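Local coordinates for CELL WALL surface anchor family protein (Streptococcus pneumoniae, PDB 2WW8) that acts as the adhesin of the pneumococcal pilus, probably attaching the bacterium to host cells through an integrin-like domain that holds a magnesium ion, at residues D387-N399 with I512-N524. Residues are numbered along the deposited sequence; the frame is centred on the assembly and turned at random.
With MG (magnesium ion), chain B.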
loop_
_atom_site.group_PDB
_atom_site.type_symbol
_atom_site.label_atom_id
_atom_site.label_comp_id
_atom_site.label_asym_id
_atom_site.label_seq_id
_atom_site.Cartn_x
_atom_site.Cartn_y
_atom_site.Cartn_z
ATOM N N ASP A 387 -8.451 -31.961 25.868
ATOM C CA ASP A 387 -7.572 -31.934 27.059
ATOM C C ASP A 387 -8.029 -32.961 28.100
ATOM O O ASP A 387 -7.716 -32.834 29.275
ATOM C CB ASP A 387 -7.448 -30.536 27.658
ATOM C CG ASP A 387 -8.652 -30.184 28.508
ATOM O OD1 ASP A 387 -9.724 -30.807 28.376
ATOM O OD2 ASP A 387 -8.579 -29.201 29.259
ATOM N N GLY A 388 -8.777 -33.976 27.702
ATOM C CA GLY A 388 -9.151 -34.979 28.707
ATOM C C GLY A 388 -9.824 -36.235 28.198
ATOM O O GLY A 388 -10.431 -36.273 27.125
ATOM N N VAL A 389 -9.653 -37.291 28.964
ATOM C CA VAL A 389 -10.317 -38.555 28.728
ATOM C C VAL A 389 -11.828 -38.453 28.948
ATOM O O VAL A 389 -12.263 -37.571 29.679
ATOM C CB VAL A 389 -9.670 -39.667 29.579
ATOM C CG1 VAL A 389 -8.138 -39.791 29.288
ATOM C CG2 VAL A 389 -9.900 -39.456 31.075
ATOM N N PRO A 390 -12.596 -39.360 28.333
ATOM C CA PRO A 390 -14.054 -39.257 28.411
ATOM C C PRO A 390 -14.561 -39.486 29.842
ATOM O O PRO A 390 -14.007 -40.270 30.598
ATOM C CB PRO A 390 -14.582 -40.380 27.474
ATOM C CG PRO A 390 -13.418 -41.378 27.271
ATOM C CD PRO A 390 -12.147 -40.490 27.459
ATOM N N THR A 391 -15.653 -38.817 30.200
ATOM C CA THR A 391 -16.236 -38.934 31.500
ATOM C C THR A 391 -17.758 -39.102 31.328
ATOM O O THR A 391 -18.493 -39.053 32.323
ATOM C CB THR A 391 -15.929 -37.709 32.410
ATOM O OG1 THR A 391 -16.338 -36.515 31.744
ATOM C CG2 THR A 391 -14.419 -37.591 32.830
ATOM N N MET A 392 -18.194 -39.319 30.086
ATOM C CA MET A 392 -19.524 -39.677 29.695
ATOM C C MET A 392 -19.472 -40.624 28.488
ATOM O O MET A 392 -18.527 -40.548 27.693
ATOM C CB MET A 392 -20.258 -38.391 29.241
ATOM C CG MET A 392 -20.487 -37.523 30.480
ATOM S SD MET A 392 -21.346 -35.948 30.104
ATOM C CE MET A 392 -23.022 -36.502 29.821
ATOM N N SER A 393 -20.487 -41.453 28.306
ATOM C CA SER A 393 -20.507 -42.321 27.112
ATOM C C SER A 393 -21.970 -42.755 26.936
ATOM O O SER A 393 -22.779 -42.636 27.882
ATOM C CB SER A 393 -19.591 -43.554 27.358
ATOM O OG SER A 393 -19.941 -44.210 28.573
ATOM N N TYR A 394 -22.333 -43.271 25.763
ATOM C CA TYR A 394 -23.654 -43.900 25.565
ATOM C C TYR A 394 -23.604 -45.347 26.045
ATOM O O TYR A 394 -22.582 -45.983 25.916
ATOM C CB TYR A 394 -24.098 -43.871 24.109
ATOM C CG TYR A 394 -24.522 -42.476 23.639
ATOM C CD1 TYR A 394 -25.677 -41.867 24.104
ATOM C CD2 TYR A 394 -23.820 -41.846 22.628
ATOM C CE1 TYR A 394 -26.091 -40.620 23.632
ATOM C CE2 TYR A 394 -24.223 -40.641 22.104
ATOM C CZ TYR A 394 -25.347 -40.030 22.615
ATOM O OH TYR A 394 -25.662 -38.790 22.123
ATOM N N PRO A 395 -24.693 -45.852 26.634
ATOM C CA PRO A 395 -24.737 -47.218 27.161
ATOM C C PRO A 395 -24.803 -48.228 25.986
ATOM O O PRO A 395 -25.472 -47.983 24.976
ATOM C CB PRO A 395 -26.041 -47.250 28.000
ATOM C CG PRO A 395 -26.954 -46.252 27.325
ATOM C CD PRO A 395 -25.974 -45.147 26.833
ATOM N N ILE A 396 -24.109 -49.345 26.152
ATOM C CA ILE A 396 -24.264 -50.504 25.314
ATOM C C ILE A 396 -25.639 -51.082 25.695
ATOM O O ILE A 396 -26.027 -51.109 26.897
ATOM C CB ILE A 396 -23.145 -51.445 25.653
ATOM C CG1 ILE A 396 -21.830 -50.719 25.319
ATOM C CG2 ILE A 396 -23.318 -52.852 24.977
ATOM C CD1 ILE A 396 -20.579 -51.474 25.764
ATOM N N ASN A 397 -26.373 -51.507 24.661
ATOM C CA ASN A 397 -27.786 -51.877 24.807
ATOM C C ASN A 397 -27.937 -53.327 25.270
ATOM O O ASN A 397 -28.408 -54.160 24.520
ATOM C CB ASN A 397 -28.529 -51.569 23.493
ATOM C CG ASN A 397 -30.000 -51.932 23.528
ATOM O OD1 ASN A 397 -30.655 -51.712 24.514
ATOM N ND2 ASN A 397 -30.507 -52.547 22.475
ATOM N N PHE A 398 -27.516 -53.637 26.501
ATOM C CA PHE A 398 -27.742 -54.972 27.089
ATOM C C PHE A 398 -29.208 -55.332 27.260
ATOM O O PHE A 398 -30.017 -54.479 27.631
ATOM C CB PHE A 398 -26.996 -55.111 28.435
ATOM C CG PHE A 398 -25.473 -55.178 28.283
ATOM C CD1 PHE A 398 -24.874 -56.266 27.664
ATOM C CD2 PHE A 398 -24.658 -54.171 28.747
ATOM C CE1 PHE A 398 -23.495 -56.340 27.519
ATOM C CE2 PHE A 398 -23.244 -54.191 28.599
ATOM C CZ PHE A 398 -22.665 -55.304 28.006
ATOM N N ASN A 399 -29.529 -56.595 27.021
ATOM C CA ASN A 399 -30.854 -57.175 27.239
ATOM C C ASN A 399 -30.979 -57.762 28.649
ATOM O O ASN A 399 -30.182 -58.617 29.051
ATOM C CB ASN A 399 -31.094 -58.247 26.163
ATOM C CG ASN A 399 -32.524 -58.765 26.130
ATOM O OD1 ASN A 399 -33.368 -58.488 26.983
ATOM N ND2 ASN A 399 -32.789 -59.578 25.125
ATOM N N ILE A 512 -19.191 -53.225 32.435
ATOM C CA ILE A 512 -18.506 -52.048 31.896
ATOM C C ILE A 512 -18.150 -51.118 33.051
ATOM O O ILE A 512 -19.022 -50.793 33.867
ATOM C CB ILE A 512 -19.415 -51.271 30.902
ATOM C CG1 ILE A 512 -20.082 -52.288 29.901
ATOM C CG2 ILE A 512 -18.617 -50.031 30.268
ATOM C CD1 ILE A 512 -19.132 -53.196 29.018
ATOM N N THR A 513 -16.878 -50.724 33.129
ATOM C CA THR A 513 -16.384 -50.061 34.345
ATOM C C THR A 513 -15.667 -48.736 34.057
ATOM O O THR A 513 -15.100 -48.120 34.971
ATOM C CB THR A 513 -15.457 -51.000 35.205
ATOM O OG1 THR A 513 -14.231 -51.299 34.512
ATOM C CG2 THR A 513 -16.164 -52.327 35.595
ATOM N N ASN A 514 -15.638 -48.294 32.795
ATOM C CA ASN A 514 -15.112 -46.957 32.537
ATOM C C ASN A 514 -15.689 -46.456 31.204
ATOM O O ASN A 514 -16.281 -47.250 30.460
ATOM C CB ASN A 514 -13.559 -46.994 32.497
ATOM C CG ASN A 514 -13.031 -47.884 31.371
ATOM O OD1 ASN A 514 -13.087 -47.530 30.196
ATOM N ND2 ASN A 514 -12.501 -49.021 31.724
ATOM N N HIS A 515 -15.549 -45.160 30.921
ATOM C CA HIS A 515 -16.086 -44.554 29.714
ATOM C C HIS A 515 -15.125 -44.728 28.513
ATOM O O HIS A 515 -15.548 -44.486 27.391
ATOM C CB HIS A 515 -16.353 -43.060 29.950
ATOM C CG HIS A 515 -17.390 -42.862 31.003
ATOM N ND1 HIS A 515 -18.731 -43.149 30.835
ATOM C CD2 HIS A 515 -17.236 -42.553 32.313
ATOM C CE1 HIS A 515 -19.368 -42.986 31.986
ATOM N NE2 HIS A 515 -18.476 -42.623 32.899
ATOM N N GLY A 516 -13.905 -45.196 28.738
ATOM C CA GLY A 516 -12.946 -45.381 27.636
ATOM C C GLY A 516 -13.310 -46.571 26.787
ATOM O O GLY A 516 -13.336 -46.416 25.586
ATOM N N ASP A 517 -13.582 -47.717 27.399
ATOM C CA ASP A 517 -13.895 -48.938 26.688
ATOM C C ASP A 517 -15.071 -48.780 25.709
ATOM O O ASP A 517 -14.904 -49.160 24.549
ATOM C CB ASP A 517 -14.087 -50.174 27.595
ATOM C CG ASP A 517 -12.803 -50.605 28.272
ATOM O OD1 ASP A 517 -11.747 -50.392 27.653
ATOM O OD2 ASP A 517 -12.837 -51.147 29.408
ATOM N N PRO A 518 -16.234 -48.281 26.163
ATOM C CA PRO A 518 -17.270 -48.091 25.187
ATOM C C PRO A 518 -16.950 -47.092 24.087
ATOM O O PRO A 518 -17.398 -47.313 22.938
ATOM C CB PRO A 518 -18.489 -47.639 26.009
ATOM C CG PRO A 518 -17.885 -47.113 27.282
ATOM C CD PRO A 518 -16.732 -48.039 27.532
ATOM N N THR A 519 -16.229 -46.015 24.425
ATOM C CA THR A 519 -15.867 -45.041 23.407
ATOM C C THR A 519 -14.937 -45.687 22.368
ATOM O O THR A 519 -15.112 -45.488 21.154
ATOM C CB THR A 519 -15.263 -43.779 24.039
ATOM O OG1 THR A 519 -16.171 -43.284 25.045
ATOM C CG2 THR A 519 -14.965 -42.756 22.915
ATOM N N ARG A 520 -13.964 -46.465 22.843
ATOM C CA ARG A 520 -13.044 -47.153 21.983
ATOM C C ARG A 520 -13.719 -48.238 21.132
ATOM O O ARG A 520 -13.464 -48.350 19.923
ATOM C CB ARG A 520 -11.893 -47.763 22.821
ATOM C CG ARG A 520 -10.998 -48.641 22.038
ATOM C CD ARG A 520 -9.766 -49.067 22.890
ATOM N NE ARG A 520 -10.222 -49.797 24.064
ATOM C CZ ARG A 520 -10.435 -51.113 24.093
ATOM N NH1 ARG A 520 -10.263 -51.879 23.019
ATOM N NH2 ARG A 520 -10.826 -51.670 25.222
ATOM N N TRP A 521 -14.610 -49.035 21.713
ATOM C CA TRP A 521 -15.379 -49.981 20.930
ATOM C C TRP A 521 -16.270 -49.300 19.893
ATOM O O TRP A 521 -16.425 -49.846 18.768
ATOM C CB TRP A 521 -16.220 -50.871 21.866
ATOM C CG TRP A 521 -15.389 -51.714 22.749
ATOM C CD1 TRP A 521 -14.165 -52.243 22.473
ATOM C CD2 TRP A 521 -15.759 -52.210 24.037
ATOM N NE1 TRP A 521 -13.740 -53.014 23.529
ATOM C CE2 TRP A 521 -14.686 -52.980 24.515
ATOM C CE3 TRP A 521 -16.874 -52.029 24.851
ATOM C CZ2 TRP A 521 -14.714 -53.612 25.762
ATOM C CZ3 TRP A 521 -16.900 -52.645 26.101
ATOM C CH2 TRP A 521 -15.839 -53.411 26.536
ATOM N N TYR A 522 -16.860 -48.165 20.284
ATOM C CA TYR A 522 -17.643 -47.330 19.375
ATOM C C TYR A 522 -16.741 -46.961 18.152
ATOM O O TYR A 522 -17.125 -47.090 16.973
ATOM C CB TYR A 522 -18.217 -46.053 19.997
ATOM C CG TYR A 522 -18.538 -45.077 18.848
ATOM C CD1 TYR A 522 -19.630 -45.257 17.990
ATOM C CD2 TYR A 522 -17.661 -44.039 18.559
ATOM C CE1 TYR A 522 -19.837 -44.375 16.920
ATOM C CE2 TYR A 522 -17.841 -43.155 17.486
ATOM C CZ TYR A 522 -18.957 -43.347 16.706
ATOM O OH TYR A 522 -19.155 -42.518 15.629
ATOM N N TYR A 523 -15.536 -46.479 18.446
ATOM C CA TYR A 523 -14.601 -46.015 17.413
ATOM C C TYR A 523 -14.250 -47.174 16.471
ATOM O O TYR A 523 -14.368 -47.039 15.233
ATOM C CB TYR A 523 -13.326 -45.435 18.051
ATOM C CG TYR A 523 -12.338 -44.897 17.027
ATOM C CD1 TYR A 523 -11.416 -45.737 16.400
ATOM C CD2 TYR A 523 -12.337 -43.545 16.696
ATOM C CE1 TYR A 523 -10.477 -45.240 15.432
ATOM C CE2 TYR A 523 -11.409 -43.035 15.793
ATOM C CZ TYR A 523 -10.518 -43.877 15.164
ATOM O OH TYR A 523 -9.666 -43.301 14.234
ATOM N N ASN A 524 -13.823 -48.301 17.041
ATOM C CA ASN A 524 -13.461 -49.483 16.260
ATOM C C ASN A 524 -14.620 -49.947 15.379
ATOM O O ASN A 524 -14.417 -50.388 14.243
ATOM C CB ASN A 524 -13.117 -50.674 17.174
ATOM C CG ASN A 524 -11.780 -50.490 17.869
ATOM O OD1 ASN A 524 -10.981 -49.645 17.476
ATOM N ND2 ASN A 524 -11.542 -51.280 18.906
HETATM MG MG MG B . -11.354 -31.283 29.755
HETATM O O HOH W 1 -9.872 -32.246 30.881
HETATM O O HOH W 2 -17.351 -40.802 25.385
HETATM O O HOH W 3 -12.593 -31.692 31.312
HETATM O O HOH W 4 -11.894 -32.824 28.460
#
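The extended run 387-399 passes the N-terminal part of helix 516-526, and the backbones come closest at Ser393 and His515, whose CA atoms lie 5.6 Å apart. These two residues also make the direct polar link: Ser393 OG and His515 ND1 are hydrogen-bonded at 2.8 Å. Ser393 OG sits between its own backbone N and carbonyl carbon (chi1 53°), which places it at the imidazole edge, while the backbone at Thr391 and Met392 covers one face of the ring, Thr391 C standing 3.6 Å above its plane. A second, indirect link runs through a water that donates to both Met392 O (2.6 Å) and Thr519 OG1. That hydroxyl in turn donates to His515 O at 2.7 Å, which links the water to the residue just before the helix. Pro390 CG rests 3.8 Å from His515 O, and Pro390 O is buried without a polar partner. Further along, Ile396 CD1 meets the edge of the indole at Trp521 CE3 (3.9 Å), the two side chains crossing at about a right angle, and Ile512 CG1 reaches the Phe398 ring in its plane. Asn514 OD1 caps the helix by accepting from Asp517 N with an N-H...O angle of 164°. Asp387 makes no contact with 512-524; its OD1 binds magnesium at 2.2 Å with Ser234, Ser236 and three waters, and the run leads from there to the helix. Such a site, after central strand 379-386 of a parallel sheet flanked by helices, is characteristic of the MIDAS of integrin I-like (von Willebrand factor A) domains.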